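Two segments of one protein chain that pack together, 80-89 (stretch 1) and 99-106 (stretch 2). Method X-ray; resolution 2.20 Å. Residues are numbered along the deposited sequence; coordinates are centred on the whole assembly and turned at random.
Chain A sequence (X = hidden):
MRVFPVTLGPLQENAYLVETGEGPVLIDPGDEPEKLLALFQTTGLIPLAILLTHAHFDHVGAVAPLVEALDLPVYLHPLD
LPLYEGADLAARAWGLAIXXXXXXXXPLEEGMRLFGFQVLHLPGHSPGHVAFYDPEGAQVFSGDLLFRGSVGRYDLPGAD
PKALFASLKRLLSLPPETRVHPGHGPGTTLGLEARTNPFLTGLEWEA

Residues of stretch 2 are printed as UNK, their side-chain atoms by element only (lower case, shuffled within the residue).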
# COMPACT_ATOMS: atom_id res chain seq x y z
N ASP A 80 -4.93 4.21 -10.93
CA ASP A 80 -3.83 5.00 -10.34
C ASP A 80 -2.60 5.19 -11.25
O ASP A 80 -1.58 5.74 -10.81
CB ASP A 80 -3.39 4.45 -8.98
CG ASP A 80 -4.06 5.16 -7.82
OD1 ASP A 80 -5.09 5.83 -8.05
OD2 ASP A 80 -3.57 5.06 -6.67
N LEU A 81 -2.70 4.74 -12.50
CA LEU A 81 -1.61 4.92 -13.47
C LEU A 81 -1.19 6.38 -13.68
O LEU A 81 0.01 6.66 -13.74
CB LEU A 81 -1.94 4.30 -14.84
CG LEU A 81 -1.15 3.12 -15.41
CD1 LEU A 81 0.26 2.93 -14.85
CD2 LEU A 81 -1.96 1.84 -15.32
N PRO A 82 -2.17 7.32 -13.84
CA PRO A 82 -1.77 8.72 -13.99
C PRO A 82 -0.96 9.24 -12.80
O PRO A 82 -0.01 9.98 -12.99
CB PRO A 82 -3.11 9.46 -14.12
CG PRO A 82 -4.03 8.41 -14.70
CD PRO A 82 -3.63 7.17 -13.96
N LEU A 83 -1.33 8.82 -11.59
CA LEU A 83 -0.57 9.16 -10.40
C LEU A 83 0.83 8.53 -10.45
O LEU A 83 1.83 9.18 -10.13
CB LEU A 83 -1.31 8.71 -9.13
CG LEU A 83 -2.60 9.42 -8.72
CD1 LEU A 83 -3.23 8.72 -7.53
CD2 LEU A 83 -2.37 10.89 -8.40
N TYR A 84 0.88 7.27 -10.87
CA TYR A 84 2.12 6.51 -10.92
C TYR A 84 3.10 7.14 -11.90
O TYR A 84 4.28 7.33 -11.59
CB TYR A 84 1.81 5.07 -11.29
CG TYR A 84 2.98 4.10 -11.33
CD1 TYR A 84 3.37 3.40 -10.19
CD2 TYR A 84 3.66 3.86 -12.52
CE1 TYR A 84 4.43 2.48 -10.23
CE2 TYR A 84 4.70 2.97 -12.58
CZ TYR A 84 5.08 2.28 -11.44
OH TYR A 84 6.14 1.39 -11.52
N GLU A 85 2.58 7.51 -13.07
CA GLU A 85 3.40 8.06 -14.15
C GLU A 85 4.04 9.41 -13.82
O GLU A 85 5.14 9.69 -14.28
CB GLU A 85 2.57 8.14 -15.43
CG GLU A 85 2.25 6.76 -15.99
CD GLU A 85 1.26 6.79 -17.13
OE1 GLU A 85 0.30 7.59 -17.08
OE2 GLU A 85 1.43 5.98 -18.08
N GLY A 86 3.35 10.24 -13.04
CA GLY A 86 3.86 11.54 -12.65
C GLY A 86 4.34 11.65 -11.22
O GLY A 86 4.54 12.76 -10.74
N ALA A 87 4.57 10.52 -10.55
CA ALA A 87 4.88 10.52 -9.12
C ALA A 87 6.14 11.31 -8.78
O ALA A 87 6.19 11.96 -7.75
CB ALA A 87 4.99 9.09 -8.58
N ASP A 88 7.15 11.23 -9.64
CA ASP A 88 8.40 11.94 -9.41
C ASP A 88 8.20 13.45 -9.53
O ASP A 88 8.83 14.21 -8.80
CB ASP A 88 9.48 11.45 -10.38
CG ASP A 88 9.11 11.65 -11.85
OD1 ASP A 88 7.94 11.41 -12.22
OD2 ASP A 88 9.98 12.04 -12.64
N LEU A 89 7.30 13.87 -10.42
CA LEU A 89 6.92 15.29 -10.55
C LEU A 89 6.19 15.79 -9.32
O LEU A 89 6.44 16.91 -8.86
CB LEU A 89 6.04 15.51 -11.79
CG LEU A 89 6.59 15.10 -13.16
CD1 LEU A 89 5.54 15.38 -14.24
CD2 LEU A 89 7.88 15.85 -13.48
N UNK A 99 13.26 8.59 -8.00
CA UNK A 99 13.30 8.14 -9.38
C UNK A 99 11.91 7.87 -9.92
O UNK A 99 11.04 7.37 -9.18
c UNK A 99 14.08 6.81 -9.30
c UNK A 99 13.86 6.34 -7.90
c UNK A 99 13.80 7.58 -7.06
N UNK A 100 11.71 8.18 -11.19
CA UNK A 100 10.45 7.92 -11.88
C UNK A 100 10.14 6.43 -11.83
O UNK A 100 10.98 5.60 -12.21
c UNK A 100 10.52 8.40 -13.33
c UNK A 100 9.18 8.40 -14.06
n UNK A 100 7.12 7.82 -16.18
c UNK A 100 9.34 8.73 -15.54
c UNK A 100 7.99 9.02 -16.18
N UNK A 101 8.94 6.07 -11.34
CA UNK A 101 8.54 4.68 -11.26
C UNK A 101 8.47 4.07 -12.66
O UNK A 101 7.94 4.70 -13.57
c UNK A 101 7.15 4.76 -10.61
c UNK A 101 7.90 6.98 -10.82
c UNK A 101 7.14 6.09 -9.91
N UNK A 102 9.02 2.85 -12.84
CA UNK A 102 9.16 2.22 -14.16
C UNK A 102 7.88 1.60 -14.72
O UNK A 102 7.10 0.97 -14.00
c UNK A 102 10.00 0.74 -12.51
c UNK A 102 9.59 2.00 -11.78
c UNK A 102 10.20 1.12 -13.91
N UNK A 103 7.70 1.76 -16.02
CA UNK A 103 6.63 1.08 -16.75
C UNK A 103 7.21 -0.10 -17.53
O UNK A 103 8.39 -0.09 -17.89
c UNK A 103 5.93 2.06 -17.68
c UNK A 103 5.02 4.39 -17.75
c UNK A 103 3.75 2.60 -16.53
c UNK A 103 5.12 3.13 -16.93
N UNK A 104 6.37 -1.13 -17.83
CA UNK A 104 4.94 -1.22 -17.55
C UNK A 104 4.61 -1.78 -16.17
O UNK A 104 5.49 -2.31 -15.47
c UNK A 104 6.85 -2.33 -18.53
c UNK A 104 4.46 -2.18 -18.64
c UNK A 104 5.59 -3.13 -18.76
N UNK A 105 3.34 -1.66 -15.77
CA UNK A 105 2.84 -2.31 -14.57
C UNK A 105 1.85 -3.40 -14.95
O UNK A 105 1.31 -3.39 -16.06
c UNK A 105 0.89 -0.73 -14.11
c UNK A 105 2.19 -1.31 -13.57
c UNK A 105 3.16 -0.19 -13.23
N UNK A 106 1.63 -4.34 -14.04
CA UNK A 106 0.60 -5.36 -14.17
C UNK A 106 -0.64 -4.90 -13.41
O UNK A 106 -0.52 -4.30 -12.34
c UNK A 106 1.08 -6.71 -13.63
c UNK A 106 2.73 -8.60 -13.86
n UNK A 106 3.98 -11.11 -13.43
c UNK A 106 4.47 -10.29 -14.37
n UNK A 106 3.90 -9.10 -14.58
n UNK A 106 5.52 -10.66 -15.07
c UNK A 106 2.28 -7.26 -14.39
O HOH W 1 6.24 6.42 -14.22

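Position 99 carries three side-chain carbons that close a ring onto its own backbone nitrogen, the signature of proline. The CA-to-CB bond of Pro99 points away from stretch 1, and only its backbone comes near, with C 4.4 Å from CB of Asp88.

At position 100, four carbons run in a row and end in a nitrogen; that end nitrogen lies 3.3 Å from the backbone O of Glu85, and CB lies 3.7 Å from OD2 of Asp88. This is a lysine. The chain of Lys100 is extended through its first three torsions (t, t, t) and turns at the last (m), and its NZ gives the O of Glu85 a weak hydrogen bond.

Position 101 again has three carbons cyclised onto N, and its CB sits 3.3 Å from CZ of Tyr84. This is Pro101, whose CA-to-CB bond points toward the helical stretch. Its CB stands 3.6 Å from the centroid of the Tyr84 ring, over one face, while its CG reaches CB of Ala87 at 3.9 Å.

Three carbons closed onto N recur at position 102, where the CA-to-CB bond points away. The residue is Pro102, and its main contribution is a backbone one: Tyr84 OH donates a hydrogen bond to O of Pro102 at 2.7 Å, near the plane of the ring.

Four carbons, forked at the second, occupy position 103. One fork carbon lies 3.9 Å from CD1 of Leu81, and the other 3.9 Å from OE2 of Glu85. This pattern is leucine. From a sideways start, the end of Leu103 comes nearer, with CD2 facing Leu81 and CD1 facing Glu85.

Position 104 has another three-carbon ring on N and touches nothing on stretch 1. It is Pro104, preceded by a cis peptide bond.

At position 105, one carbon carries two more; one of these outer carbons lies 3.8 Å from CD1 of Leu81, and the other 3.6 Å from CE2 of Tyr84. This gives valine. The CA-to-CB bond of Val105 points toward stretch 1, and its CG1 covers the other face of the Tyr84 ring, 4.0 Å from the centroid.

Position 106 shows three carbons, a nitrogen, and a carbon bearing two further nitrogens, a guanidinium. Arg106 stays out of reach.

The contact is organised around one aromatic ring. Pro101 and Val105 sandwich Tyr84 through CH-pi contacts on opposite faces, and the phenol tip is tied to a backbone carbonyl, so a stretch without regular structure still covers both faces of the ring and bonds its hydroxyl. Leu81 and Leu103 extend the apolar surface. Water 1 accepts a hydrogen bond from Lys100 NZ at 2.6 Å, adding a polar margin. The rule is economical: clasp the ring's faces with carbon and satisfy its hydroxyl with backbone.

Stretch 2, residues 99-106: PKPPLPVR
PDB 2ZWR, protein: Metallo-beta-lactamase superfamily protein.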